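Local coordinates for malate dehydrogenase (Entamoeba histolytica, PDB 3I0P), which probably catalyses the NAD-dependent interconversion of malate and oxaloacetate, working as a two-chain assembly that binds the dinucleotide between its subunits, at residues Asp43-Asp48 with Pro177-Gly182; His94-Ile99 with Val116-Ser121; Lys102-Lys107 with Phe286-Val291; Tyr129-Ala134 with Gly141-Asn146. All blocks are in the same frame, centred on the assembly; numbering follows the deposited sequence.

Contact 1 of 4, residues Asp43-Asp48 with Pro177-Gly182. With NAD (nicotinamide-adenine-dinucleotide), chain B.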
# COMPACT_ATOMS: atom_id res chain seq x y z
N ASP A 43 11.66 18.29 9.99
CA ASP A 43 11.29 19.67 10.33
C ASP A 43 11.08 20.51 9.06
O ASP A 43 10.17 21.34 9.01
CB ASP A 43 12.33 20.34 11.25
CG ASP A 43 12.44 19.65 12.62
OD1 ASP A 43 11.41 19.38 13.26
OD2 ASP A 43 13.58 19.40 13.05
N LEU A 44 11.92 20.30 8.04
CA LEU A 44 11.75 20.96 6.76
C LEU A 44 10.39 20.64 6.15
O LEU A 44 9.76 21.51 5.56
CB LEU A 44 12.86 20.57 5.79
CG LEU A 44 14.11 21.43 5.88
CD1 LEU A 44 15.30 20.76 5.16
CD2 LEU A 44 13.89 22.85 5.36
N ARG A 45 9.94 19.40 6.31
CA ARG A 45 8.75 18.95 5.61
C ARG A 45 7.47 19.19 6.41
O ARG A 45 6.37 19.05 5.88
CB ARG A 45 8.87 17.48 5.22
CG ARG A 45 9.97 17.19 4.23
CD ARG A 45 10.05 15.71 3.85
NE ARG A 45 8.89 15.29 3.05
CZ ARG A 45 8.73 15.55 1.75
NH1 ARG A 45 9.65 16.22 1.07
NH2 ARG A 45 7.65 15.11 1.11
N GLY A 46 7.61 19.56 7.68
CA GLY A 46 6.45 19.86 8.51
C GLY A 46 5.97 18.68 9.33
O GLY A 46 4.87 18.72 9.87
N MET A 47 6.78 17.64 9.44
CA MET A 47 6.47 16.51 10.31
C MET A 47 7.02 16.84 11.68
O MET A 47 8.04 16.30 12.11
CB MET A 47 7.11 15.21 9.78
CG MET A 47 6.75 14.83 8.36
SD MET A 47 4.98 14.65 8.19
CE MET A 47 4.85 14.09 6.47
N ASP A 48 6.35 17.74 12.38
CA ASP A 48 6.92 18.37 13.57
C ASP A 48 7.12 17.42 14.76
O ASP A 48 7.77 17.76 15.75
CB ASP A 48 6.11 19.62 13.94
CG ASP A 48 6.14 20.67 12.82
OD1 ASP A 48 7.23 20.93 12.29
OD2 ASP A 48 5.07 21.21 12.46
N PRO A 177 9.10 15.71 -5.87
CA PRO A 177 8.62 14.39 -6.31
C PRO A 177 7.28 14.04 -5.68
O PRO A 177 6.88 14.68 -4.69
CB PRO A 177 9.69 13.44 -5.78
CG PRO A 177 10.26 14.14 -4.61
CD PRO A 177 10.27 15.59 -4.98
N TYR A 178 6.60 13.05 -6.24
CA TYR A 178 5.49 12.44 -5.55
C TYR A 178 6.09 11.75 -4.33
O TYR A 178 7.10 11.04 -4.44
CB TYR A 178 4.82 11.41 -6.46
CG TYR A 178 3.86 10.44 -5.77
CD1 TYR A 178 2.49 10.58 -5.89
CD2 TYR A 178 4.34 9.36 -5.03
CE1 TYR A 178 1.62 9.69 -5.27
CE2 TYR A 178 3.49 8.47 -4.41
CZ TYR A 178 2.13 8.63 -4.54
OH TYR A 178 1.27 7.75 -3.92
N CYS A 179 5.50 11.98 -3.17
CA CYS A 179 5.95 11.30 -1.98
C CYS A 179 4.82 11.05 -1.02
O CYS A 179 4.45 11.93 -0.23
CB CYS A 179 7.04 12.10 -1.26
SG CYS A 179 7.80 11.15 0.07
N PHE A 180 4.27 9.84 -1.08
CA PHE A 180 3.37 9.43 -0.02
C PHE A 180 4.20 8.97 1.17
O PHE A 180 5.21 8.27 1.02
CB PHE A 180 2.39 8.34 -0.44
CG PHE A 180 1.56 7.84 0.70
CD1 PHE A 180 0.62 8.67 1.30
CD2 PHE A 180 1.77 6.58 1.24
CE1 PHE A 180 -0.12 8.23 2.38
CE2 PHE A 180 1.02 6.13 2.32
CZ PHE A 180 0.07 6.96 2.89
N ASP A 181 3.79 9.40 2.36
CA ASP A 181 4.51 9.09 3.57
C ASP A 181 3.57 9.15 4.76
O ASP A 181 3.14 10.22 5.16
CB ASP A 181 5.67 10.07 3.77
CG ASP A 181 6.43 9.82 5.05
OD1 ASP A 181 6.38 8.68 5.58
OD2 ASP A 181 7.09 10.77 5.53
N GLY A 182 3.22 7.99 5.30
CA GLY A 182 2.25 7.96 6.38
C GLY A 182 2.04 6.61 7.02
O GLY A 182 2.37 5.56 6.44
PA NAD B . -0.45 12.19 7.38
O1A NAD B . 0.09 13.53 7.84
O2A NAD B . -1.84 11.82 7.77
O5B NAD B . -0.31 12.17 5.78
C5B NAD B . 0.94 12.52 5.16
C4B NAD B . 0.99 12.12 3.68
O4B NAD B . -0.26 12.33 3.02
C3B NAD B . 2.00 12.94 2.90
O3B NAD B . 2.51 12.12 1.83
C2B NAD B . 1.17 14.07 2.33
O2B NAD B . 1.75 14.60 1.14
C1B NAD B . -0.14 13.37 2.04
N9A NAD B . -1.35 14.25 2.08
C8A NAD B . -1.82 14.93 3.14
N7A NAD B . -2.95 15.57 2.76
C5A NAD B . -3.18 15.29 1.45
C6A NAD B . -4.16 15.65 0.53
N6A NAD B . -5.18 16.48 0.87
N1A NAD B . -4.09 15.18 -0.74
C2A NAD B . -3.10 14.37 -1.12
N3A NAD B . -2.15 14.01 -0.25
C4A NAD B . -2.16 14.45 1.04
O3 NAD B . 0.57 10.99 7.78
PN NAD B . 0.91 10.39 9.26
O1N NAD B . 0.41 8.97 9.29
O2N NAD B . 0.51 11.37 10.33
O5D NAD B . 2.51 10.33 9.27
C5D NAD B . 3.29 11.50 9.54
C4D NAD B . 4.77 11.14 9.65
O4D NAD B . 4.99 10.27 10.76
C3D NAD B . 5.28 10.41 8.42
O3D NAD B . 6.41 11.13 7.91
C2D NAD B . 5.64 9.00 8.90
O2D NAD B . 6.79 8.40 8.28
C1D NAD B . 5.91 9.24 10.37
N1N NAD B . 5.76 8.02 11.16
C2N NAD B . 6.88 7.37 11.54
C3N NAD B . 6.79 6.20 12.30
C7N NAD B . 8.03 5.47 12.74
O7N NAD B . 7.91 4.45 13.41
N7N NAD B . 9.23 5.94 12.40
C4N NAD B . 5.53 5.71 12.65
C5N NAD B . 4.39 6.40 12.23
C6N NAD B . 4.53 7.56 11.48
O HOH W 1 7.61 13.22 4.13
O HOH W 2 5.73 13.30 1.82
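Met47 and Arg45 reach across to Asp181 and Cys179 at the outer strand of the sheet, mostly through NAD and water. The Met47 methyl CE lies 4.1 Å from Asp181 OD2, the two side chains passing alongside with their ends pointing opposite ways, and its thioether also packs against the nicotinamide ribose. Asp181 grips that ribose with both carboxylate oxygens: OD1 accepts from NAD O2D at 2.7 Å, and OD2 accepts from NAD O3D. Its CG stands anti to the backbone N (chi1 178°), carrying the carboxylate from the strand to the two hydroxyls. Arg45 NH2 touches Cys179 CB at 3.9 Å, but its stronger links are two waters. Water 1 accepts from Arg45 NE at 2.7 Å and donates to Asp181 OD2. Water 2, lying in the guanidinium plane at its edge, accepts from Arg45 NH2 and donates to Cys179 O at 2.8 Å. A bend at chi3 (69°) turns the guanidinium to meet both. The strand backbone also holds the adenine ribose weakly, as NAD O3B donates to Cys179 O and accepts from Asp181 N. Behind Met47, helix 29-45 ends in a Schellman motif with Gly46 as its C-prime residue, while Glu330 of helix 328-340 packs on Arg45 and Met47. His245 and Lys246 of the second subunit also bind NAD. Arg45 NE is 5.5 Å from Asp181 OD2, with water 1 bridging them; the nearby positive charge would probably favour the carboxylate that holds both ribose hydroxyls.

Contact 2 of 4, residues His94-Ile99 with Val116-Ser121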
# COMPACT_ATOMS: atom_id res chain seq x y z
N HIS A 94 18.26 5.91 11.20
CA HIS A 94 18.62 6.84 10.13
C HIS A 94 19.92 6.43 9.49
O HIS A 94 20.09 6.57 8.28
CB HIS A 94 18.76 8.27 10.66
CG HIS A 94 17.89 8.55 11.84
ND1 HIS A 94 18.26 8.21 13.13
CD2 HIS A 94 16.66 9.11 11.93
CE1 HIS A 94 17.30 8.57 13.96
NE2 HIS A 94 16.32 9.12 13.26
N VAL A 95 20.83 5.89 10.30
CA VAL A 95 22.10 5.37 9.80
C VAL A 95 21.83 4.11 8.97
O VAL A 95 22.26 4.02 7.82
CB VAL A 95 23.11 5.11 10.95
CG1 VAL A 95 24.30 4.29 10.47
CG2 VAL A 95 23.56 6.44 11.55
N ASN A 96 21.11 3.15 9.55
CA ASN A 96 20.80 1.90 8.86
C ASN A 96 19.95 2.18 7.61
O ASN A 96 20.23 1.66 6.51
CB ASN A 96 20.10 0.91 9.80
CG ASN A 96 20.97 0.52 11.01
OD1 ASN A 96 22.13 0.12 10.86
ND2 ASN A 96 20.41 0.64 12.21
N GLY A 97 18.94 3.04 7.77
CA GLY A 97 18.06 3.42 6.68
C GLY A 97 18.76 4.06 5.49
O GLY A 97 18.52 3.67 4.34
N THR A 98 19.62 5.03 5.77
CA THR A 98 20.33 5.76 4.73
C THR A 98 21.25 4.82 3.97
O THR A 98 21.24 4.78 2.74
CB THR A 98 21.13 6.95 5.31
OG1 THR A 98 20.22 7.86 5.92
CG2 THR A 98 21.91 7.68 4.24
N ILE A 99 22.02 4.05 4.72
CA ILE A 99 22.89 3.06 4.10
C ILE A 99 22.09 1.98 3.33
O ILE A 99 22.38 1.71 2.17
CB ILE A 99 23.86 2.46 5.14
CG1 ILE A 99 24.80 3.57 5.63
CG2 ILE A 99 24.63 1.24 4.55
CD1 ILE A 99 25.50 3.26 6.93
N VAL A 116 16.77 -3.95 0.30
CA VAL A 116 17.60 -4.16 1.46
C VAL A 116 16.71 -4.16 2.67
O VAL A 116 15.87 -3.27 2.81
CB VAL A 116 18.69 -3.08 1.58
CG1 VAL A 116 19.39 -3.17 2.91
CG2 VAL A 116 19.69 -3.25 0.45
N VAL A 117 16.85 -5.17 3.52
CA VAL A 117 16.09 -5.24 4.77
C VAL A 117 17.01 -5.13 5.99
O VAL A 117 18.20 -5.44 5.91
CB VAL A 117 15.17 -6.50 4.85
CG1 VAL A 117 14.11 -6.44 3.76
CG2 VAL A 117 15.98 -7.78 4.76
N VAL A 118 16.46 -4.66 7.10
CA VAL A 118 17.24 -4.41 8.30
C VAL A 118 16.58 -5.04 9.52
O VAL A 118 15.36 -4.93 9.68
CB VAL A 118 17.43 -2.88 8.56
CG1 VAL A 118 18.28 -2.65 9.79
CG2 VAL A 118 18.05 -2.19 7.34
N ARG A 119 17.39 -5.70 10.35
CA ARG A 119 16.99 -6.11 11.71
C ARG A 119 17.85 -5.41 12.78
O ARG A 119 18.91 -4.85 12.46
CB ARG A 119 17.06 -7.63 11.87
CG ARG A 119 18.47 -8.19 12.04
CD ARG A 119 18.50 -9.56 12.74
NE ARG A 119 19.82 -10.18 12.59
CZ ARG A 119 20.15 -11.09 11.67
NH1 ARG A 119 19.25 -11.55 10.80
NH2 ARG A 119 21.39 -11.55 11.63
N ASN A 120 17.39 -5.46 14.03
CA ASN A 120 18.16 -4.95 15.18
C ASN A 120 18.57 -3.48 14.95
O ASN A 120 19.73 -3.09 15.06
CB ASN A 120 19.35 -5.89 15.49
CG ASN A 120 20.23 -5.42 16.66
OD1 ASN A 120 19.76 -4.87 17.66
ND2 ASN A 120 21.53 -5.66 16.54
N SER A 121 17.57 -2.67 14.61
CA SER A 121 17.73 -1.25 14.37
C SER A 121 16.86 -0.46 15.35
O SER A 121 16.19 -1.04 16.21
CB SER A 121 17.36 -0.90 12.93
OG SER A 121 17.70 0.44 12.61
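Asn96 of helix 93-111 and Ser121 of strand 113-121 join two elements of a beta-alpha-beta unit, in which the helix connects strand 83-87 to its parallel neighbour 113-121. Their side chains make the polar link: Asn96 ND2 donates to Ser121 OG over 2.7 Å, with an N-H...O angle of 144°. The hydroxyl oxygen does not lie in the amide plane but is tilted 23° out of it. With OG anti to the backbone N (chi1 -171°), Ser121 extends its hydroxyl toward the helix. The same oxygen is hydrogen-bonded to His284 NE2 on the adjoining strand 282-290, so two partners hold it. Nearer the helix backbone, the apolar root of Asn96 meets Val118: CB lies 4.0 Å from CG1, the methyl anti to the backbone N of its own residue. Asn96 also packs on Pro74, and all three touching residues are buried. Within the helix, Thr98 OG1 donates to His94 O at 2.7 Å, an oxygen that also receives the Thr98 amide. On the strand the chain turns a corner at Asn120, and Asn120 and Ser121 together face Leu282 in a G1 beta bulge. Asn120 ND2 is hydrogen-bonded to Asp87 OD1, tying the corner to the first strand of the unit. The Ser121 side chain is about 10 Å from NAD, so this is packing of the fold and not part of the cofactor site. Helix packing against the returning strand in this way is typical of a beta-alpha-beta crossover.

Contact 3 of 4, residues Lys102-Lys107 with Phe286-Val291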
# COMPACT_ATOMS: atom_id res chain seq x y z
N LYS A 102 20.43 3.62 0.10
CA LYS A 102 21.52 3.94 -0.83
C LYS A 102 22.02 2.67 -1.49
O LYS A 102 22.35 2.65 -2.67
CB LYS A 102 22.67 4.62 -0.11
CG LYS A 102 22.57 6.11 -0.04
CD LYS A 102 23.62 6.71 0.89
CE LYS A 102 25.05 6.56 0.36
NZ LYS A 102 26.03 7.09 1.36
N MET A 103 22.08 1.62 -0.69
CA MET A 103 22.51 0.31 -1.12
C MET A 103 21.48 -0.31 -2.07
O MET A 103 21.85 -0.86 -3.11
CB MET A 103 22.71 -0.55 0.12
CG MET A 103 23.45 -1.83 -0.09
SD MET A 103 24.22 -2.36 1.45
CE MET A 103 24.79 -3.96 0.87
N ALA A 104 20.19 -0.21 -1.73
CA ALA A 104 19.14 -0.66 -2.63
C ALA A 104 19.13 0.10 -3.96
O ALA A 104 18.85 -0.49 -5.01
CB ALA A 104 17.79 -0.57 -1.95
N ILE A 105 19.43 1.40 -3.91
CA ILE A 105 19.52 2.24 -5.11
C ILE A 105 20.66 1.78 -6.01
O ILE A 105 20.50 1.60 -7.22
CB ILE A 105 19.71 3.73 -4.75
CG1 ILE A 105 18.44 4.32 -4.15
CG2 ILE A 105 20.13 4.55 -5.97
CD1 ILE A 105 18.66 5.61 -3.37
N GLU A 106 21.82 1.57 -5.39
CA GLU A 106 23.03 1.15 -6.06
C GLU A 106 22.79 -0.14 -6.85
O GLU A 106 23.14 -0.23 -8.03
CB GLU A 106 24.12 0.96 -5.00
CG GLU A 106 25.55 0.96 -5.49
CD GLU A 106 26.53 0.41 -4.44
OE1 GLU A 106 26.07 -0.04 -3.36
OE2 GLU A 106 27.76 0.42 -4.71
N LYS A 107 22.17 -1.11 -6.19
CA LYS A 107 21.75 -2.37 -6.81
C LYS A 107 20.70 -2.20 -7.90
O LYS A 107 20.66 -2.97 -8.85
CB LYS A 107 21.21 -3.34 -5.75
CG LYS A 107 22.17 -3.65 -4.63
CD LYS A 107 21.62 -4.74 -3.73
CE LYS A 107 22.68 -5.21 -2.75
NZ LYS A 107 23.88 -5.76 -3.46
N PHE A 286 13.58 -1.48 2.46
CA PHE A 286 13.83 -0.43 1.47
C PHE A 286 13.90 -1.04 0.08
O PHE A 286 14.74 -1.91 -0.18
CB PHE A 286 15.13 0.31 1.78
CG PHE A 286 15.21 0.83 3.19
CD1 PHE A 286 14.59 2.02 3.53
CD2 PHE A 286 15.88 0.11 4.17
CE1 PHE A 286 14.64 2.51 4.82
CE2 PHE A 286 15.94 0.59 5.46
CZ PHE A 286 15.31 1.79 5.80
N ILE A 287 13.00 -0.58 -0.79
CA ILE A 287 12.92 -1.05 -2.16
C ILE A 287 13.22 0.10 -3.11
O ILE A 287 12.71 1.19 -2.94
CB ILE A 287 11.52 -1.64 -2.49
CG1 ILE A 287 11.21 -2.84 -1.60
CG2 ILE A 287 11.39 -2.01 -3.98
CD1 ILE A 287 9.85 -3.45 -1.89
N ALA A 288 14.06 -0.17 -4.11
CA ALA A 288 14.34 0.80 -5.18
C ALA A 288 14.15 0.17 -6.56
O ALA A 288 14.63 -0.93 -6.83
CB ALA A 288 15.74 1.34 -5.03
N ILE A 289 13.42 0.87 -7.42
CA ILE A 289 13.13 0.40 -8.77
C ILE A 289 13.68 1.41 -9.77
O ILE A 289 13.29 2.58 -9.75
CB ILE A 289 11.60 0.24 -9.00
CG1 ILE A 289 11.04 -0.86 -8.10
CG2 ILE A 289 11.29 -0.03 -10.48
CD1 ILE A 289 9.59 -0.72 -7.84
N ASN A 290 14.57 0.96 -10.64
CA ASN A 290 15.21 1.83 -11.61
C ASN A 290 14.30 2.10 -12.80
O ASN A 290 14.10 1.22 -13.64
CB ASN A 290 16.54 1.23 -12.06
CG ASN A 290 17.36 2.18 -12.92
OD1 ASN A 290 17.05 3.38 -13.01
ND2 ASN A 290 18.41 1.66 -13.53
N VAL A 291 13.77 3.31 -12.85
CA VAL A 291 12.85 3.74 -13.90
C VAL A 291 13.41 3.55 -15.33
O VAL A 291 12.72 3.00 -16.21
CB VAL A 291 12.38 5.20 -13.68
CG1 VAL A 291 11.76 5.79 -14.94
CG2 VAL A 291 11.43 5.29 -12.49
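Ala104 and Ala288 meet in a small apolar helix-on-sheet contact, where the middle of helix 93-111 lies over strand 282-290 of the seven-stranded mixed sheet. The axes of the short helix and strand segments approach to 7.2 Å and point the same general way, 28° apart. Methyl groups and backbone make this close approach. Ala288 CB points into the helix and sits 3.6 Å from Ala104 O. The two methyls face each other, Ala104 CB lying 4.2 Å from Ala288 CB. The Ala104 methyl in turn lies over the strand backbone, 3.8 Å from Phe286 O. Ile105 has its CB directed away from the strand, yet its CG1 turns back beside the backbone N (chi1 -71°) and touches Ala288 CB at 4.1 Å. Phe286 starts toward the helix but its ring leads off along the sheet, to meet the ring of Tyr130 with planes at about 55° and to pack on Phe124 and Cys143. Strand side chains alternate: Phe286 and Ala288 serve the helix side, while Ile287 and Ile289 serve the other, where Ile289 reaches Met115 of the second subunit. One face of the strand thus packs under a helix and the other toward the dimer partner. With only methyl groups as side chains at Ala104 and Ala288, helix 93-111 comes close to the central sheet, as in a layered alpha/beta fold.

Contact 4 of 4, residues Tyr129-Ala134 with Gly141-Asn146. With NAD (nicotinamide-adenine-dinucleotide), chain B.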
# COMPACT_ATOMS: atom_id res chain seq x y z
N TYR A 129 11.74 10.00 4.13
CA TYR A 129 13.12 10.44 3.87
C TYR A 129 13.84 9.47 2.95
O TYR A 129 14.49 9.87 2.00
CB TYR A 129 13.91 10.61 5.18
CG TYR A 129 15.36 10.99 4.97
CD1 TYR A 129 15.72 12.31 4.68
CD2 TYR A 129 16.38 10.03 5.03
CE1 TYR A 129 17.06 12.67 4.48
CE2 TYR A 129 17.72 10.38 4.82
CZ TYR A 129 18.05 11.70 4.55
OH TYR A 129 19.36 12.07 4.36
N TYR A 130 13.71 8.19 3.25
CA TYR A 130 14.40 7.15 2.50
C TYR A 130 13.82 7.00 1.09
O TYR A 130 14.56 6.76 0.14
CB TYR A 130 14.40 5.84 3.30
CG TYR A 130 14.82 6.11 4.72
CD1 TYR A 130 16.18 6.20 5.08
CD2 TYR A 130 13.87 6.37 5.70
CE1 TYR A 130 16.56 6.51 6.37
CE2 TYR A 130 14.24 6.68 7.00
CZ TYR A 130 15.58 6.74 7.33
OH TYR A 130 15.91 7.04 8.63
N SER A 131 12.52 7.20 0.97
CA SER A 131 11.88 7.19 -0.34
C SER A 131 12.34 8.37 -1.19
O SER A 131 12.51 8.23 -2.41
CB SER A 131 10.35 7.17 -0.22
OG SER A 131 9.90 5.87 0.14
N LEU A 132 12.55 9.52 -0.55
CA LEU A 132 13.06 10.69 -1.26
C LEU A 132 14.46 10.45 -1.84
O LEU A 132 14.75 10.89 -2.94
CB LEU A 132 13.05 11.92 -0.35
CG LEU A 132 11.70 12.54 0.00
CD1 LEU A 132 11.86 13.56 1.12
CD2 LEU A 132 11.02 13.17 -1.20
N LEU A 133 15.30 9.73 -1.10
CA LEU A 133 16.63 9.39 -1.60
C LEU A 133 16.52 8.65 -2.93
O LEU A 133 17.29 8.90 -3.86
CB LEU A 133 17.40 8.54 -0.59
CG LEU A 133 17.86 9.16 0.73
CD1 LEU A 133 18.47 8.07 1.62
CD2 LEU A 133 18.85 10.32 0.52
N ALA A 134 15.56 7.73 -3.03
CA ALA A 134 15.36 6.94 -4.23
C ALA A 134 14.86 7.79 -5.40
O ALA A 134 15.36 7.66 -6.52
CB ALA A 134 14.42 5.79 -3.96
N GLY A 141 10.98 4.67 -4.98
CA GLY A 141 11.41 4.17 -3.67
C GLY A 141 10.27 3.83 -2.73
O GLY A 141 9.42 4.67 -2.44
N ILE A 142 10.26 2.59 -2.26
CA ILE A 142 9.22 2.10 -1.37
C ILE A 142 9.90 1.60 -0.11
O ILE A 142 10.88 0.85 -0.18
CB ILE A 142 8.38 0.97 -2.02
CG1 ILE A 142 7.73 1.45 -3.33
CG2 ILE A 142 7.34 0.44 -1.03
CD1 ILE A 142 7.15 0.34 -4.20
N CYS A 143 9.40 2.02 1.05
CA CYS A 143 10.05 1.66 2.29
C CYS A 143 9.08 1.73 3.46
O CYS A 143 7.96 2.24 3.31
CB CYS A 143 11.28 2.55 2.53
SG CYS A 143 10.97 4.12 3.32
N GLY A 144 9.49 1.20 4.60
CA GLY A 144 8.65 1.15 5.79
C GLY A 144 9.40 0.59 6.99
O GLY A 144 10.56 0.18 6.88
N THR A 145 8.73 0.58 8.14
CA THR A 145 9.33 0.13 9.38
C THR A 145 8.21 -0.43 10.24
O THR A 145 7.07 -0.01 10.10
CB THR A 145 10.04 1.31 10.14
OG1 THR A 145 10.73 0.80 11.29
CG2 THR A 145 9.06 2.38 10.59
N ASN A 146 8.52 -1.39 11.11
CA ASN A 146 7.56 -1.71 12.16
C ASN A 146 7.84 -0.85 13.39
O ASN A 146 8.83 -0.11 13.42
CB ASN A 146 7.47 -3.22 12.47
CG ASN A 146 8.81 -3.86 12.88
OD1 ASN A 146 9.85 -3.20 13.01
ND2 ASN A 146 8.76 -5.17 13.08
PA NAD B . -0.45 12.19 7.38
O1A NAD B . 0.09 13.53 7.84
O2A NAD B . -1.84 11.82 7.77
O5B NAD B . -0.31 12.17 5.78
C5B NAD B . 0.94 12.52 5.16
C4B NAD B . 0.99 12.12 3.68
O4B NAD B . -0.26 12.33 3.02
C3B NAD B . 2.00 12.94 2.90
O3B NAD B . 2.51 12.12 1.83
C2B NAD B . 1.17 14.07 2.33
O2B NAD B . 1.75 14.60 1.14
C1B NAD B . -0.14 13.37 2.04
N9A NAD B . -1.35 14.25 2.08
C8A NAD B . -1.82 14.93 3.14
N7A NAD B . -2.95 15.57 2.76
C5A NAD B . -3.18 15.29 1.45
C6A NAD B . -4.16 15.65 0.53
N6A NAD B . -5.18 16.48 0.87
N1A NAD B . -4.09 15.18 -0.74
C2A NAD B . -3.10 14.37 -1.12
N3A NAD B . -2.15 14.01 -0.25
C4A NAD B . -2.16 14.45 1.04
O3 NAD B . 0.57 10.99 7.78
PN NAD B . 0.91 10.39 9.26
O1N NAD B . 0.41 8.97 9.29
O2N NAD B . 0.51 11.37 10.33
O5D NAD B . 2.51 10.33 9.27
C5D NAD B . 3.29 11.50 9.54
C4D NAD B . 4.77 11.14 9.65
O4D NAD B . 4.99 10.27 10.76
C3D NAD B . 5.28 10.41 8.42
O3D NAD B . 6.41 11.13 7.91
C2D NAD B . 5.64 9.00 8.90
O2D NAD B . 6.79 8.40 8.28
C1D NAD B . 5.91 9.24 10.37
N1N NAD B . 5.76 8.02 11.16
C2N NAD B . 6.88 7.37 11.54
C3N NAD B . 6.79 6.20 12.30
C7N NAD B . 8.03 5.47 12.74
O7N NAD B . 7.91 4.45 13.41
N7N NAD B . 9.23 5.94 12.40
C4N NAD B . 5.53 5.71 12.65
C5N NAD B . 4.39 6.40 12.23
C6N NAD B . 4.53 7.56 11.48
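Tyr130, Ser131 and Ala134 present one side of helix 127-136 to Gly141 and Cys143 of the strand that follows it. Ser131 supplies the one hydrogen bond across the segments: its OG donates to Gly141 O at 2.9 Å, coming from above the carbonyl plane, 66° out of it. One turn on, the Ala134 methyl lies over the Gly141 backbone, 3.4 Å from CA, where no side chain stands between helix and strand. Cys143 turns its thiol to the helix, SG lying 3.8 Å from both Tyr130 CB and Ser131 OG; chi1 of 85° sets it between the backbone N and the carbonyl carbon. The Tyr130 ring leads away from the sulphur, with Tyr129 CD2 over one face, offset toward the rim, and Phe124 stacked on it; the Tyr130 OH is hydrogen-bonded to Phe124 O. Farther along, Thr145 brings CG2 to 3.7 Å from NAD O7N, while its OG1 is hydrogen-bonded to His284 ND1. Helix and strand segments run antiparallel at 162°, with axes 6.9 Å apart. This is the second half of a beta-alpha-beta crossover, strand 113-121, helix 127-136, strand 139-145, with strand 282-290 between the two parallel strands.

Overall arrangement
All four contacts reach one mixed sheet, whose strands 113-121, 282-290 and 139-145 lie side by side, with 178-182 at an edge. Contacts 2 and 3 share helix 93-111, and their centres are 14 Å apart. The centre of contact 4 is about 10 Å from that of contact 3 and about 11 Å from those of contacts 1 and 2, and it touches all three: Tyr130 packs on His94 and Gly97, Leu133 on Ile105, and Leu132 on Arg45 and Pro177. Along the chain, contacts 2 and 4 follow in series inside the loop closed by contact 1, while contact 3 crosses contacts 1 and 2. Contacts 1 and 4 meet NAD and contacts 1 and 3 touch the second subunit, so one sheet serves cofactor pocket and dimer interface.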